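Local structure of MrsD protein (Bacillus sp., 1P3Y) at residues 8-21 with 78-91. The protein catalyses the FAD-dependent oxidative decarboxylation of the C-terminal cysteine of mersacidin to an aminoenethiol residue. Sequence-based numbering, arbitrary orientation.
Sequences DKKLLIGICGSISS and IGRWADIYCIIPAT. With FAD (flavin-adenine dinucleotide), chain B.
Lys-10 lies across one face of the Trp-81 indole. Lys-10 CB sits over the six-membered ring of Trp-81, 3.8 Å from the centroid, in a CH-pi contact. CG continues over CZ2. Lys-10 CD reaches the five-membered part, 3.6 Å from Trp-81 NE1, and also touches the Trp-81 carbonyl oxygen. CE and NZ run on past NE1, because the chain is extended beyond CG (chi2 175°). In plane at the ring edge lies Leu-11 O. Arg-39 adds a cation-pi contact to the same indole.

The Lys-10 backbone is gripped as well. Lys-10 N donates a hydrogen bond to Asp-83 OD2 at 2.6 Å, from the anti side and 23° out of the carboxylate plane. Its O accepts from both Asp-83 N and Ile-84 N.

Strands 10-15 and 84-87 then pair in parallel, at the centre of the Rossmann-like sheet of this flavoprotein. Leu-12 hydrogen-bonds through N to Ile-84 O and through O to Cys-86 N. Leu-12 CD2 lies 3.6 Å from Tyr-85 CD1, the two side chains pointing the same way. Tyr-85 OH hydrogen-bonds to Val-107 O.

Past the strands, Pro-89 follows a cis peptide, and its O accepts from Cys-16 N. Gly-17 N and Thr-91 OG1 donate hydrogen bonds to FAD phosphate oxygens O1P (2.8 Å) and O2P (2.7 Å), respectively.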
loop_
_atom_site.group_PDB
_atom_site.type_symbol
_atom_site.label_atom_id
_atom_site.label_comp_id
_atom_site.label_asym_id
_atom_site.label_seq_id
_atom_site.Cartn_x
_atom_site.Cartn_y
_atom_site.Cartn_z
ATOM N N ASP A 8 -18.985 24.687 35.373
ATOM C CA ASP A 8 -20.060 24.514 34.404
ATOM C C ASP A 8 -19.734 25.084 33.021
ATOM O O ASP A 8 -20.624 25.520 32.280
ATOM C CB ASP A 8 -21.348 25.147 34.953
ATOM C CG ASP A 8 -21.080 26.397 35.789
ATOM O OD1 ASP A 8 -20.680 27.431 35.198
ATOM O OD2 ASP A 8 -21.264 26.338 37.039
ATOM N N LYS A 9 -18.449 25.071 32.679
ATOM C CA LYS A 9 -17.986 25.573 31.389
ATOM C C LYS A 9 -17.264 24.479 30.584
ATOM O O LYS A 9 -16.666 23.553 31.145
ATOM C CB LYS A 9 -17.049 26.766 31.605
ATOM C CG LYS A 9 -17.693 27.949 32.292
ATOM C CD LYS A 9 -18.782 28.546 31.421
ATOM C CE LYS A 9 -19.555 29.652 32.132
ATOM N NZ LYS A 9 -20.445 30.333 31.149
ATOM N N LYS A 10 -17.346 24.588 29.262
ATOM C CA LYS A 10 -16.703 23.635 28.356
ATOM C C LYS A 10 -15.321 24.167 27.955
ATOM O O LYS A 10 -15.192 25.272 27.423
ATOM C CB LYS A 10 -17.580 23.423 27.116
ATOM C CG LYS A 10 -18.933 22.817 27.451
ATOM C CD LYS A 10 -19.859 22.719 26.248
ATOM C CE LYS A 10 -21.116 21.953 26.628
ATOM N NZ LYS A 10 -22.027 21.718 25.465
ATOM N N LEU A 11 -14.290 23.379 28.233
ATOM C CA LEU A 11 -12.918 23.770 27.921
ATOM C C LEU A 11 -12.301 22.986 26.762
ATOM O O LEU A 11 -12.319 21.743 26.733
ATOM C CB LEU A 11 -12.028 23.584 29.148
ATOM C CG LEU A 11 -10.545 23.828 28.898
ATOM C CD1 LEU A 11 -10.333 25.291 28.502
ATOM C CD2 LEU A 11 -9.744 23.473 30.161
ATOM N N LEU A 12 -11.761 23.730 25.804
ATOM C CA LEU A 12 -11.096 23.139 24.655
ATOM C C LEU A 12 -9.617 23.485 24.759
ATOM O O LEU A 12 -9.239 24.655 24.869
ATOM C CB LEU A 12 -11.656 23.693 23.343
ATOM C CG LEU A 12 -10.957 23.173 22.074
ATOM C CD1 LEU A 12 -11.084 21.653 22.018
ATOM C CD2 LEU A 12 -11.563 23.821 20.817
ATOM N N ILE A 13 -8.785 22.459 24.741
ATOM C CA ILE A 13 -7.353 22.659 24.795
ATOM C C ILE A 13 -6.698 22.278 23.463
ATOM O O ILE A 13 -6.826 21.137 22.992
ATOM C CB ILE A 13 -6.762 21.845 25.936
ATOM C CG1 ILE A 13 -7.199 22.484 27.254
ATOM C CG2 ILE A 13 -5.243 21.786 25.825
ATOM C CD1 ILE A 13 -7.139 21.526 28.425
ATOM N N GLY A 14 -6.021 23.248 22.854
ATOM C CA GLY A 14 -5.333 23.005 21.601
ATOM C C GLY A 14 -3.885 22.691 21.899
ATOM O O GLY A 14 -3.200 23.496 22.513
ATOM N N ILE A 15 -3.405 21.529 21.471
ATOM C CA ILE A 15 -2.018 21.150 21.727
ATOM C C ILE A 15 -1.159 21.306 20.463
ATOM O O ILE A 15 -1.524 20.797 19.398
ATOM C CB ILE A 15 -1.942 19.685 22.197
ATOM C CG1 ILE A 15 -2.854 19.472 23.404
ATOM C CG2 ILE A 15 -0.525 19.326 22.531
ATOM C CD1 ILE A 15 -2.902 18.043 23.868
ATOM N N CYS A 16 -0.020 21.990 20.579
ATOM C CA CYS A 16 0.869 22.184 19.430
ATOM C C CYS A 16 2.158 21.397 19.577
ATOM O O CYS A 16 2.394 20.776 20.607
ATOM C CB CYS A 16 1.209 23.661 19.224
ATOM S SG CYS A 16 -0.221 24.716 18.831
ATOM N N GLY A 17 2.999 21.449 18.545
ATOM C CA GLY A 17 4.237 20.693 18.547
ATOM C C GLY A 17 5.332 21.128 19.498
ATOM O O GLY A 17 6.077 22.050 19.215
ATOM N N SER A 18 5.445 20.445 20.628
ATOM C CA SER A 18 6.480 20.754 21.610
ATOM C C SER A 18 6.775 19.521 22.463
ATOM O O SER A 18 5.869 18.716 22.712
ATOM C CB SER A 18 6.015 21.889 22.521
ATOM O OG SER A 18 6.762 21.876 23.724
ATOM N N ILE A 19 8.022 19.356 22.903
ATOM C CA ILE A 19 8.351 18.215 23.762
ATOM C C ILE A 19 7.468 18.245 25.026
ATOM O O ILE A 19 7.063 17.201 25.547
ATOM C CB ILE A 19 9.844 18.239 24.201
ATOM C CG1 ILE A 19 10.733 17.740 23.063
ATOM C CG2 ILE A 19 10.054 17.350 25.420
ATOM C CD1 ILE A 19 10.658 16.224 22.843
ATOM N N SER A 20 7.149 19.446 25.505
ATOM C CA SER A 20 6.327 19.578 26.711
ATOM C C SER A 20 4.905 19.050 26.542
ATOM O O SER A 20 4.179 18.895 27.529
ATOM C CB SER A 20 6.284 21.042 27.176
ATOM O OG SER A 20 5.457 21.837 26.341
ATOM N N SER A 21 4.499 18.776 25.303
ATOM C CA SER A 21 3.153 18.244 25.047
ATOM C C SER A 21 3.066 16.836 25.592
ATOM O O SER A 21 1.982 16.350 25.939
ATOM C CB SER A 21 2.855 18.189 23.552
ATOM O OG SER A 21 2.930 19.482 22.988
ATOM N N ILE A 78 -16.440 22.949 16.918
ATOM C CA ILE A 78 -15.633 22.874 18.126
ATOM C C ILE A 78 -15.402 24.273 18.681
ATOM O O ILE A 78 -15.320 24.453 19.895
ATOM C CB ILE A 78 -14.274 22.137 17.894
ATOM C CG1 ILE A 78 -13.320 23.004 17.084
ATOM C CG2 ILE A 78 -14.515 20.793 17.193
ATOM C CD1 ILE A 78 -11.973 22.378 16.939
ATOM N N GLY A 79 -15.315 25.260 17.791
ATOM C CA GLY A 79 -15.134 26.632 18.219
ATOM C C GLY A 79 -16.339 27.102 19.027
ATOM O O GLY A 79 -16.181 27.766 20.043
ATOM N N ARG A 80 -17.549 26.756 18.586
ATOM C CA ARG A 80 -18.763 27.156 19.294
ATOM C C ARG A 80 -19.023 26.288 20.507
ATOM O O ARG A 80 -19.497 26.782 21.528
ATOM C CB ARG A 80 -19.987 27.110 18.372
ATOM C CG ARG A 80 -20.143 28.352 17.509
ATOM C CD ARG A 80 -21.571 28.488 16.979
ATOM N NE ARG A 80 -21.793 29.759 16.280
ATOM C CZ ARG A 80 -21.263 30.079 15.098
ATOM N NH1 ARG A 80 -20.471 29.219 14.464
ATOM N NH2 ARG A 80 -21.525 31.263 14.545
ATOM N N TRP A 81 -18.707 25.000 20.387
ATOM C CA TRP A 81 -18.888 24.032 21.477
ATOM C C TRP A 81 -18.217 24.487 22.759
ATOM O O TRP A 81 -18.785 24.369 23.854
ATOM C CB TRP A 81 -18.283 22.664 21.108
ATOM C CG TRP A 81 -18.263 21.686 22.266
ATOM C CD1 TRP A 81 -19.289 20.884 22.669
ATOM C CD2 TRP A 81 -17.206 21.495 23.226
ATOM N NE1 TRP A 81 -18.945 20.212 23.816
ATOM C CE2 TRP A 81 -17.673 20.570 24.184
ATOM C CE3 TRP A 81 -15.916 22.021 23.372
ATOM C CZ2 TRP A 81 -16.894 20.157 25.284
ATOM C CZ3 TRP A 81 -15.136 21.612 24.467
ATOM C CH2 TRP A 81 -15.633 20.689 25.407
ATOM N N ALA A 82 -16.993 24.982 22.611
ATOM C CA ALA A 82 -16.197 25.412 23.744
ATOM C C ALA A 82 -16.561 26.804 24.243
ATOM O O ALA A 82 -16.903 27.691 23.456
ATOM C CB ALA A 82 -14.715 25.348 23.377
ATOM N N ASP A 83 -16.506 26.970 25.565
ATOM C CA ASP A 83 -16.783 28.253 26.204
ATOM C C ASP A 83 -15.431 28.933 26.346
ATOM O O ASP A 83 -15.310 30.157 26.236
ATOM C CB ASP A 83 -17.392 28.068 27.603
ATOM C CG ASP A 83 -18.754 27.423 27.567
ATOM O OD1 ASP A 83 -19.604 27.892 26.775
ATOM O OD2 ASP A 83 -18.972 26.454 28.332
ATOM N N ILE A 84 -14.413 28.120 26.608
ATOM C CA ILE A 84 -13.063 28.627 26.748
ATOM C C ILE A 84 -12.116 27.823 25.860
ATOM O O ILE A 84 -12.136 26.584 25.860
ATOM C CB ILE A 84 -12.588 28.532 28.212
ATOM C CG1 ILE A 84 -13.486 29.403 29.101
ATOM C CG2 ILE A 84 -11.118 28.973 28.320
ATOM C CD1 ILE A 84 -13.345 29.101 30.583
ATOM N N TYR A 85 -11.300 28.537 25.085
ATOM C CA TYR A 85 -10.325 27.900 24.202
ATOM C C TYR A 85 -8.934 28.330 24.636
ATOM O O TYR A 85 -8.548 29.502 24.561
ATOM C CB TYR A 85 -10.578 28.286 22.741
ATOM C CG TYR A 85 -9.621 27.661 21.737
ATOM C CD1 TYR A 85 -9.192 26.341 21.870
ATOM C CD2 TYR A 85 -9.220 28.374 20.598
ATOM C CE1 TYR A 85 -8.390 25.740 20.884
ATOM C CE2 TYR A 85 -8.428 27.792 19.611
ATOM C CZ TYR A 85 -8.015 26.472 19.755
ATOM O OH TYR A 85 -7.234 25.907 18.763
ATOM N N CYS A 86 -8.181 27.354 25.098
ATOM C CA CYS A 86 -6.851 27.607 25.571
ATOM C C CYS A 86 -5.856 26.732 24.811
ATOM O O CYS A 86 -6.010 25.514 24.724
ATOM C CB CYS A 86 -6.834 27.334 27.083
ATOM S SG CYS A 86 -5.214 27.217 27.789
ATOM N N ILE A 87 -4.843 27.365 24.233
ATOM C CA ILE A 87 -3.820 26.638 23.501
ATOM C C ILE A 87 -2.560 26.475 24.349
ATOM O O ILE A 87 -1.848 27.440 24.620
ATOM C CB ILE A 87 -3.468 27.360 22.183
ATOM C CG1 ILE A 87 -4.713 27.395 21.280
ATOM C CG2 ILE A 87 -2.267 26.653 21.489
ATOM C CD1 ILE A 87 -4.531 28.174 19.967
ATOM N N ILE A 88 -2.305 25.246 24.777
ATOM C CA ILE A 88 -1.136 24.927 25.574
ATOM C C ILE A 88 -0.611 23.516 25.235
ATOM O O ILE A 88 -1.307 22.515 25.385
ATOM C CB ILE A 88 -1.464 25.012 27.105
ATOM C CG1 ILE A 88 -0.237 24.575 27.921
ATOM C CG2 ILE A 88 -2.693 24.135 27.464
ATOM C CD1 ILE A 88 -0.377 24.802 29.415
ATOM N N PRO A 89 0.630 23.424 24.768
ATOM C CA PRO A 89 1.527 24.558 24.552
ATOM C C PRO A 89 1.316 25.152 23.169
ATOM O O PRO A 89 0.866 24.465 22.251
ATOM C CB PRO A 89 2.907 23.935 24.692
ATOM C CG PRO A 89 2.699 22.560 24.127
ATOM C CD PRO A 89 1.362 22.145 24.707
ATOM N N ALA A 90 1.668 26.429 23.039
ATOM C CA ALA A 90 1.561 27.184 21.801
ATOM C C ALA A 90 2.955 27.334 21.205
ATOM O O ALA A 90 3.888 27.662 21.923
ATOM C CB ALA A 90 0.982 28.544 22.096
ATOM N N THR A 91 3.099 27.084 19.904
ATOM C CA THR A 91 4.385 27.207 19.213
ATOM C C THR A 91 4.572 28.616 18.627
ATOM O O THR A 91 3.614 29.398 18.494
ATOM C CB THR A 91 4.475 26.242 18.010
ATOM O OG1 THR A 91 3.291 26.393 17.223
ATOM C CG2 THR A 91 4.623 24.787 18.452
HETATM P PA FAD B . 1.926 21.835 12.522
HETATM O O1A FAD B . 2.168 20.545 13.297
HETATM O O2A FAD B . 0.569 22.035 11.874
HETATM O O5B FAD B . 3.041 22.035 11.336
HETATM C C5B FAD B . 4.309 21.315 11.276
HETATM C C4B FAD B . 4.236 20.105 10.353
HETATM O O4B FAD B . 2.879 19.718 10.168
HETATM C C3B FAD B . 4.781 20.342 8.934
HETATM O O3B FAD B . 5.880 19.446 8.803
HETATM C C2B FAD B . 3.606 20.067 8.053
HETATM O O2B FAD B . 3.796 19.557 6.763
HETATM C C1B FAD B . 2.730 19.144 8.897
HETATM N N9A FAD B . 1.252 19.090 8.650
HETATM C C8A FAD B . 0.193 20.064 8.906
HETATM N N7A FAD B . -1.009 19.667 8.552
HETATM C C5A FAD B . -0.811 18.351 8.023
HETATM C C6A FAD B . -1.689 17.351 7.448
HETATM N N6A FAD B . -3.016 17.533 7.337
HETATM N N1A FAD B . -1.114 16.127 6.987
HETATM C C2A FAD B . 0.231 15.891 7.075
HETATM N N3A FAD B . 1.170 16.806 7.636
HETATM C C4A FAD B . 0.491 18.034 8.071
HETATM N N1 FAD B . 8.309 24.957 17.995
HETATM C C2 FAD B . 7.985 25.873 18.989
HETATM O O2 FAD B . 7.633 27.045 18.685
HETATM N N3 FAD B . 8.050 25.475 20.333
HETATM C C4 FAD B . 8.439 24.163 20.800
HETATM O O4 FAD B . 8.476 23.907 22.065
HETATM C C4X FAD B . 8.743 23.264 19.781
HETATM N N5 FAD B . 9.109 21.935 20.193
HETATM C C5X FAD B . 9.396 20.981 19.166
HETATM C C6 FAD B . 9.763 19.646 19.517
HETATM C C7 FAD B . 10.065 18.615 18.533
HETATM C C7M FAD B . 10.440 17.190 19.034
HETATM C C8 FAD B . 9.989 18.982 17.102
HETATM C C8M FAD B . 10.267 18.016 15.969
HETATM C C9 FAD B . 9.634 20.282 16.705
HETATM C C9A FAD B . 9.334 21.313 17.688
HETATM N N10 FAD B . 8.951 22.738 17.394
HETATM C C10 FAD B . 8.666 23.673 18.401
HETATM C "C1'" FAD B . 8.877 23.114 16.014
HETATM C "C2'" FAD B . 7.529 23.184 15.393
HETATM O "O2'" FAD B . 6.919 21.818 15.478
HETATM C "C3'" FAD B . 7.616 23.558 13.960
HETATM O "O3'" FAD B . 7.831 24.974 13.778
HETATM C "C4'" FAD B . 6.359 23.183 13.122
HETATM O "O4'" FAD B . 6.630 23.555 11.729
HETATM C "C5'" FAD B . 5.082 23.871 13.539
HETATM O "O5'" FAD B . 4.419 23.130 14.575
HETATM P P FAD B . 2.887 23.327 14.895
HETATM O O1P FAD B . 2.585 22.408 15.999
HETATM O O2P FAD B . 2.634 24.792 15.146
HETATM O O3P FAD B . 2.138 23.052 13.490
HETATM O O HOH W 1 -21.904 25.286 29.808
#